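PDB 3GG8: pyruvate kinase, which catalyses the last step of glycolysis, transferring the phosphoryl group of phosphoenolpyruvate to ADP to give pyruvate and ATP. Local coordinates for residues L126-D131 with V177-Q182; Q150-G155 with V170-D175. One frame throughout, in Å; residues are numbered along the deposited sequence.

Interaction 1: L126-D131 with V177-Q182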
ATOM      1  N   LEU C 126      55.016  19.042  15.749  1.00 31.65           N
ATOM      2  CA  LEU C 126      55.266  19.708  14.465  1.00 31.14           C
ATOM      3  C   LEU C 126      54.675  21.121  14.418  1.00 30.82           C
ATOM      4  O   LEU C 126      53.457  21.305  14.510  1.00 30.70           O
ATOM      5  CB  LEU C 126      54.725  18.879  13.299  1.00 31.12           C
ATOM      6  CG  LEU C 126      54.709  19.454  11.873  1.00 31.62           C
ATOM      7  CD1 LEU C 126      56.118  19.712  11.326  1.00 30.47           C
ATOM      8  CD2 LEU C 126      53.947  18.499  10.956  1.00 30.70           C
ATOM      9  N   LYS C 127      55.549  22.109  14.273  1.00 29.95           N
ATOM     10  CA  LYS C 127      55.123  23.478  14.068  1.00 29.66           C
ATOM     11  C   LYS C 127      54.787  23.657  12.594  1.00 29.59           C
ATOM     12  O   LYS C 127      55.565  23.262  11.724  1.00 29.67           O
ATOM     13  CB  LYS C 127      56.236  24.440  14.494  1.00 29.79           C
ATOM     14  CG  LYS C 127      55.861  25.911  14.467  1.00 29.24           C
ATOM     15  CD  LYS C 127      56.829  26.680  15.337  1.00 30.82           C
ATOM     16  CE  LYS C 127      56.825  28.169  15.026  1.00 31.56           C
ATOM     17  NZ  LYS C 127      57.715  28.887  16.003  1.00 29.97           N
ATOM     18  N   ILE C 128      53.614  24.220  12.310  1.00 29.22           N
ATOM     19  CA  ILE C 128      53.290  24.598  10.944  1.00 28.49           C
ATOM     20  C   ILE C 128      53.160  26.103  10.849  1.00 28.43           C
ATOM     21  O   ILE C 128      52.271  26.690  11.450  1.00 28.46           O
ATOM     22  CB  ILE C 128      52.025  23.898  10.420  1.00 28.54           C
ATOM     23  CG1 ILE C 128      52.197  22.380  10.482  1.00 28.28           C
ATOM     24  CG2 ILE C 128      51.702  24.353   8.968  1.00 27.52           C
ATOM     25  CD1 ILE C 128      50.966  21.616  10.066  1.00 27.47           C
ATOM     26  N   VAL C 129      54.053  26.720  10.082  1.00 29.02           N
ATOM     27  CA  VAL C 129      54.111  28.185   9.970  1.00 29.38           C
ATOM     28  C   VAL C 129      53.442  28.719   8.701  1.00 30.36           C
ATOM     29  O   VAL C 129      53.198  27.969   7.748  1.00 29.92           O
ATOM     30  CB  VAL C 129      55.575  28.738  10.060  1.00 29.15           C
ATOM     31  CG1 VAL C 129      56.308  28.200  11.303  1.00 28.40           C
ATOM     32  CG2 VAL C 129      56.368  28.454   8.777  1.00 29.07           C
ATOM     33  N   THR C 130      53.180  30.024   8.706  1.00 31.15           N
ATOM     34  CA  THR C 130      52.504  30.722   7.627  1.00 32.77           C
ATOM     35  C   THR C 130      53.496  31.376   6.623  1.00 33.54           C
ATOM     36  O   THR C 130      53.109  31.735   5.516  1.00 33.56           O
ATOM     37  CB  THR C 130      51.492  31.760   8.230  1.00 33.13           C
ATOM     38  OG1 THR C 130      50.222  31.125   8.469  1.00 33.21           O
ATOM     39  CG2 THR C 130      51.289  32.963   7.317  1.00 34.30           C
ATOM     40  N   ASP C 131      54.766  31.522   7.009  1.00 34.54           N
ATOM     41  CA  ASP C 131      55.813  32.031   6.101  1.00 35.45           C
ATOM     42  C   ASP C 131      56.218  30.951   5.099  1.00 35.78           C
ATOM     43  O   ASP C 131      56.934  30.010   5.442  1.00 35.72           O
ATOM     44  CB  ASP C 131      57.039  32.533   6.890  1.00 35.97           C
ATOM     45  CG  ASP C 131      58.138  33.121   5.992  1.00 36.04           C
ATOM     46  OD1 ASP C 131      59.190  33.523   6.531  1.00 38.36           O
ATOM     47  OD2 ASP C 131      57.967  33.193   4.765  1.00 34.83           O
ATOM     48  N   VAL C 177      50.990  27.409  13.936  1.00 29.57           N
ATOM     49  CA  VAL C 177      50.171  26.469  14.679  1.00 29.38           C
ATOM     50  C   VAL C 177      51.137  25.392  15.187  1.00 29.36           C
ATOM     51  O   VAL C 177      52.046  24.971  14.459  1.00 28.77           O
ATOM     52  CB  VAL C 177      49.055  25.885  13.750  1.00 29.72           C
ATOM     53  CG1 VAL C 177      48.505  24.568  14.262  1.00 30.28           C
ATOM     54  CG2 VAL C 177      47.927  26.901  13.564  1.00 29.52           C
ATOM     55  N   ILE C 178      50.979  25.009  16.453  1.00 29.17           N
ATOM     56  CA  ILE C 178      51.708  23.875  17.024  1.00 29.53           C
ATOM     57  C   ILE C 178      50.818  22.657  16.888  1.00 29.61           C
ATOM     58  O   ILE C 178      49.632  22.687  17.217  1.00 29.59           O
ATOM     59  CB  ILE C 178      52.094  24.086  18.537  1.00 29.34           C
ATOM     60  CG1 ILE C 178      52.714  25.475  18.789  1.00 29.48           C
ATOM     61  CG2 ILE C 178      53.041  22.984  19.033  1.00 29.23           C
ATOM     62  CD1 ILE C 178      54.001  25.765  18.007  1.00 30.53           C
ATOM     63  N   THR C 179      51.375  21.582  16.373  1.00 30.51           N
ATOM     64  CA  THR C 179      50.579  20.385  16.185  1.00 31.42           C
ATOM     65  C   THR C 179      51.293  19.185  16.788  1.00 32.05           C
ATOM     66  O   THR C 179      52.455  19.277  17.189  1.00 32.08           O
ATOM     67  CB  THR C 179      50.244  20.122  14.697  1.00 31.47           C
ATOM     68  OG1 THR C 179      51.416  19.685  13.998  1.00 31.39           O
ATOM     69  CG2 THR C 179      49.682  21.361  14.022  1.00 31.54           C
ATOM     70  N   GLN C 180      50.587  18.063  16.851  1.00 32.70           N
ATOM     71  CA  GLN C 180      51.153  16.850  17.387  1.00 33.73           C
ATOM     72  C   GLN C 180      50.796  15.667  16.485  1.00 34.08           C
ATOM     73  O   GLN C 180      49.620  15.424  16.214  1.00 34.14           O
ATOM     74  CB  GLN C 180      50.607  16.654  18.790  1.00 34.12           C
ATOM     75  CG  GLN C 180      51.408  15.742  19.665  1.00 35.49           C
ATOM     76  CD  GLN C 180      50.583  15.286  20.844  1.00 38.43           C
ATOM     77  OE1 GLN C 180      50.785  15.737  21.973  1.00 38.52           O
ATOM     78  NE2 GLN C 180      49.611  14.414  20.578  1.00 39.26           N
ATOM     79  N   ALA C 181      51.810  14.947  16.011  1.00 34.63           N
ATOM     80  CA  ALA C 181      51.600  13.827  15.093  1.00 35.48           C
ATOM     81  C   ALA C 181      50.763  12.710  15.727  1.00 36.07           C
ATOM     82  O   ALA C 181      51.059  12.262  16.825  1.00 35.94           O
ATOM     83  CB  ALA C 181      52.931  13.291  14.602  1.00 35.53           C
ATOM     84  N   GLN C 182      49.707  12.283  15.033  1.00 37.24           N
ATOM     85  CA  GLN C 182      48.826  11.224  15.543  1.00 38.26           C
ATOM     86  C   GLN C 182      49.343   9.837  15.154  1.00 39.10           C
ATOM     87  O   GLN C 182      49.014   8.833  15.795  1.00 39.26           O
ATOM     88  CB  GLN C 182      47.363  11.419  15.108  1.00 37.95           C
ATOM     89  CG  GLN C 182      46.666  12.657  15.692  1.00 38.16           C
ATOM     90  CD  GLN C 182      46.795  12.762  17.213  1.00 40.19           C
ATOM     91  OE1 GLN C 182      46.171  12.006  17.970  1.00 39.87           O
ATOM     92  NE2 GLN C 182      47.614  13.711  17.666  1.00 40.28           N
TER

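Interaction 2: Q150-G155 with V170-D175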
ATOM      1  N   GLN C 150      44.019  31.211  11.848  1.00 35.05           N
ATOM      2  CA  GLN C 150      42.720  31.831  12.092  1.00 35.50           C
ATOM      3  C   GLN C 150      41.551  30.978  11.551  1.00 35.93           C
ATOM      4  O   GLN C 150      40.418  31.449  11.454  1.00 36.63           O
ATOM      5  CB  GLN C 150      42.693  33.232  11.464  1.00 35.56           C
ATOM      6  CG  GLN C 150      43.602  34.276  12.171  1.00 35.55           C
ATOM      7  CD  GLN C 150      45.059  34.223  11.709  1.00 34.87           C
ATOM      8  OE1 GLN C 150      45.340  34.161  10.515  1.00 33.59           O
ATOM      9  NE2 GLN C 150      45.988  34.266  12.667  1.00 34.67           N
ATOM     10  N   SER C 151      41.828  29.728  11.199  1.00 35.54           N
ATOM     11  CA  SER C 151      40.809  28.830  10.670  1.00 35.41           C
ATOM     12  C   SER C 151      40.704  27.606  11.569  1.00 35.28           C
ATOM     13  O   SER C 151      39.622  27.089  11.851  1.00 35.08           O
ATOM     14  CB  SER C 151      41.169  28.401   9.242  1.00 35.31           C
ATOM     15  OG  SER C 151      41.376  29.530   8.400  1.00 35.35           O
ATOM     16  N   VAL C 152      41.868  27.170  12.019  1.00 35.53           N
ATOM     17  CA  VAL C 152      42.053  25.991  12.839  1.00 35.44           C
ATOM     18  C   VAL C 152      42.077  26.405  14.323  1.00 36.01           C
ATOM     19  O   VAL C 152      42.455  27.540  14.656  1.00 35.99           O
ATOM     20  CB  VAL C 152      43.336  25.244  12.316  1.00 35.46           C
ATOM     21  CG1 VAL C 152      44.440  25.194  13.326  1.00 34.42           C
ATOM     22  CG2 VAL C 152      42.996  23.889  11.722  1.00 34.15           C
ATOM     23  N   LYS C 153      41.609  25.515  15.200  1.00 36.43           N
ATOM     24  CA  LYS C 153      41.610  25.748  16.651  1.00 37.40           C
ATOM     25  C   LYS C 153      42.161  24.512  17.358  1.00 37.03           C
ATOM     26  O   LYS C 153      42.163  23.432  16.766  1.00 37.30           O
ATOM     27  CB  LYS C 153      40.192  26.052  17.168  1.00 37.58           C
ATOM     28  CG  LYS C 153      39.542  27.307  16.570  1.00 38.91           C
ATOM     29  CD  LYS C 153      38.297  27.735  17.347  1.00 39.52           C
ATOM     30  CE  LYS C 153      37.184  28.233  16.405  1.00 43.64           C
ATOM     31  NZ  LYS C 153      37.633  29.265  15.398  1.00 45.50           N
ATOM     32  N   PRO C 154      42.637  24.656  18.619  1.00 36.76           N
ATOM     33  CA  PRO C 154      43.081  23.480  19.383  1.00 36.38           C
ATOM     34  C   PRO C 154      42.068  22.326  19.320  1.00 36.23           C
ATOM     35  O   PRO C 154      40.878  22.531  19.548  1.00 36.24           O
ATOM     36  CB  PRO C 154      43.180  24.017  20.815  1.00 36.50           C
ATOM     37  CG  PRO C 154      43.523  25.465  20.649  1.00 36.11           C
ATOM     38  CD  PRO C 154      42.804  25.908  19.392  1.00 36.68           C
ATOM     39  N   GLY C 155      42.530  21.126  18.999  1.00 35.78           N
ATOM     40  CA  GLY C 155      41.640  19.975  18.959  1.00 35.88           C
ATOM     41  C   GLY C 155      41.294  19.574  17.544  1.00 35.85           C
ATOM     42  O   GLY C 155      40.975  18.402  17.289  1.00 36.24           O
ATOM     43  N   VAL C 170      47.391  21.718  18.744  1.00 33.71           N
ATOM     44  CA  VAL C 170      47.586  21.873  20.182  1.00 34.05           C
ATOM     45  C   VAL C 170      47.505  23.358  20.591  1.00 34.38           C
ATOM     46  O   VAL C 170      46.968  23.693  21.654  1.00 34.61           O
ATOM     47  CB  VAL C 170      48.922  21.195  20.631  1.00 33.75           C
ATOM     48  CG1 VAL C 170      49.395  21.707  21.979  1.00 34.82           C
ATOM     49  CG2 VAL C 170      48.749  19.679  20.679  1.00 33.52           C
ATOM     50  N   GLU C 171      48.008  24.238  19.730  1.00 34.34           N
ATOM     51  CA  GLU C 171      48.075  25.666  20.010  1.00 34.62           C
ATOM     52  C   GLU C 171      48.069  26.443  18.705  1.00 34.55           C
ATOM     53  O   GLU C 171      48.550  25.944  17.688  1.00 34.22           O
ATOM     54  CB  GLU C 171      49.345  25.990  20.800  1.00 34.61           C
ATOM     55  CG  GLU C 171      49.832  27.430  20.648  1.00 35.20           C
ATOM     56  CD  GLU C 171      51.017  27.778  21.550  1.00 35.67           C
ATOM     57  OE1 GLU C 171      51.647  28.838  21.309  1.00 37.27           O
ATOM     58  OE2 GLU C 171      51.317  27.000  22.486  1.00 35.13           O
ATOM     59  N   VAL C 172      47.525  27.663  18.746  1.00 34.46           N
ATOM     60  CA  VAL C 172      47.522  28.563  17.590  1.00 34.05           C
ATOM     61  C   VAL C 172      48.188  29.882  17.937  1.00 33.68           C
ATOM     62  O   VAL C 172      47.985  30.413  19.021  1.00 33.91           O
ATOM     63  CB  VAL C 172      46.083  28.827  17.013  1.00 34.30           C
ATOM     64  CG1 VAL C 172      45.422  27.525  16.587  1.00 34.27           C
ATOM     65  CG2 VAL C 172      45.190  29.586  18.014  1.00 34.12           C
ATOM     66  N   GLY C 173      49.005  30.390  17.024  1.00 33.30           N
ATOM     67  CA  GLY C 173      49.577  31.727  17.147  1.00 33.09           C
ATOM     68  C   GLY C 173      49.001  32.587  16.043  1.00 32.81           C
ATOM     69  O   GLY C 173      48.015  32.210  15.418  1.00 32.83           O
ATOM     70  N   SER C 174      49.617  33.734  15.785  1.00 32.90           N
ATOM     71  CA  SER C 174      49.164  34.598  14.690  1.00 32.94           C
ATOM     72  C   SER C 174      49.588  34.089  13.316  1.00 32.35           C
ATOM     73  O   SER C 174      48.834  34.206  12.348  1.00 31.71           O
ATOM     74  CB  SER C 174      49.655  36.034  14.880  1.00 33.27           C
ATOM     75  OG  SER C 174      51.034  36.055  15.207  1.00 35.58           O
ATOM     76  N   ASP C 175      50.797  33.535  13.243  1.00 31.86           N
ATOM     77  CA  ASP C 175      51.395  33.124  11.972  1.00 31.36           C
ATOM     78  C   ASP C 175      51.953  31.703  12.035  1.00 30.53           C
ATOM     79  O   ASP C 175      52.911  31.376  11.342  1.00 30.45           O
ATOM     80  CB  ASP C 175      52.506  34.110  11.585  1.00 31.54           C
ATOM     81  CG  ASP C 175      53.569  34.268  12.680  1.00 33.23           C
ATOM     82  OD1 ASP C 175      54.450  35.141  12.531  1.00 33.53           O
ATOM     83  OD2 ASP C 175      53.530  33.528  13.693  1.00 36.58           O
TER

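Interaction 1: L126-D131 with V177-Q182
Leu126 and Thr179 exchange backbone hydrogen bonds in an antiparallel pairing of the mixed beta sheet of the B domain, the small beta domain that pyruvate kinases carry as an insertion in their (beta/alpha)8 barrel. Strands 126-129 and 177-181 approach to 4.7 Å between axes, with N-to-C directions 143° apart. Two hydrogen-bonded pairs, Leu126 with Thr179 and Ile128 with Val177, flank the non-hydrogen-bonded pair Lys127 with Ile178. In the Ile128-Val177 pair Ile128 N gives a nearly linear bond to Val177 O at 2.8 Å, and Val177 N returns one to Ile128 O. Leu126 N is taken up by Thr179 O at 2.9 Å. Lys127 turns its own backbone groups the other way, to Thr139 and Ile141 beside strand 126-129, while its CA-H lies 3.4 Å (CA to O) from Val177 O.

Side chains of Leu126, Ile128, Val177 and Thr179 share the buried face; Ile128 CD1 reaches Thr179 CG2 at 4.2 Å. On the other face Ile178 CD1 rests against the aliphatic CG and CD of Lys127, whose extended chain leads onward and makes a cation-pi contact with Tyr176. Leu126 O accepts twice: Thr179 N comes from above the carbonyl plane, and Thr179 OG1, set between its own backbone N and carbonyl carbon (chi1 72°), donates at 2.7 Å from only 17° off that plane.

Interaction 2: Q150-G155 with V170-D175
Gln150 reaches across to the backbone carbonyl of Ser174. Its CB leaves the backbone without meeting the facing segment, and CG, anti to the carbonyl carbon, continues the approach. A bend at the next torsion (chi2 84°) then swings the amide over to the turn at 173-175. There CD comes within 3.8 Å of Ser174 O, and NE2 closes the gap with a hydrogen bond of 2.9 Å to the same oxygen. OE1 stays 3.9 Å from Ser174 O, so NE2 is the amide end that bonds. The N-H points almost straight at its acceptor (168°), and Ser174 O lies in the plane of the Gln150 amide; seen from the carbonyl, the donor is tilted 24° from the plane.

Further along, the contact is packing, largely of aliphatic carbons. Segment 150-155 is an irregular loop running roughly antiparallel to 170-175. It passes along the end of strand 165-172 in the B domain's beta sheet, where Val170 and Glu171 both face Ile178 in a classic beta bulge. Just beyond that bulge, Val172 directs its CB toward the loop. Its CG1 is the touching branch, 3.5 Å from Val152 O and 4.1 Å from Val152 CG1. Pro154 crosses Val172 at about a right angle and sets the CD corner of its ring against that same methyl group. Further round the ring, CB and CG border the bulge itself, with CB 3.9 Å from Val170 O.

Interactions 1 and 2 are centred 9 Å apart in the same mixed sheet, about 35 Å from the centre of the chain. Strands 165-172 and 176-181 are sheet neighbours and follow each other in sequence. Along the chain the order is 126-131, 150-155, 170-175, 177-182, which nests interaction 2 within the loop that interaction 1 closes. Probable hydrogen bonds join them directly, from Val170 N to Ile178 O and from Ile178 N to Glu171 O, each 2.9 Å. Val177 CG2 also packs on Val152 CG1 at 3.9 Å. The strand pairing of interaction 1 thus continues through strand 176-181 to strand 165-172, whose end meets the B-domain loop 150-155.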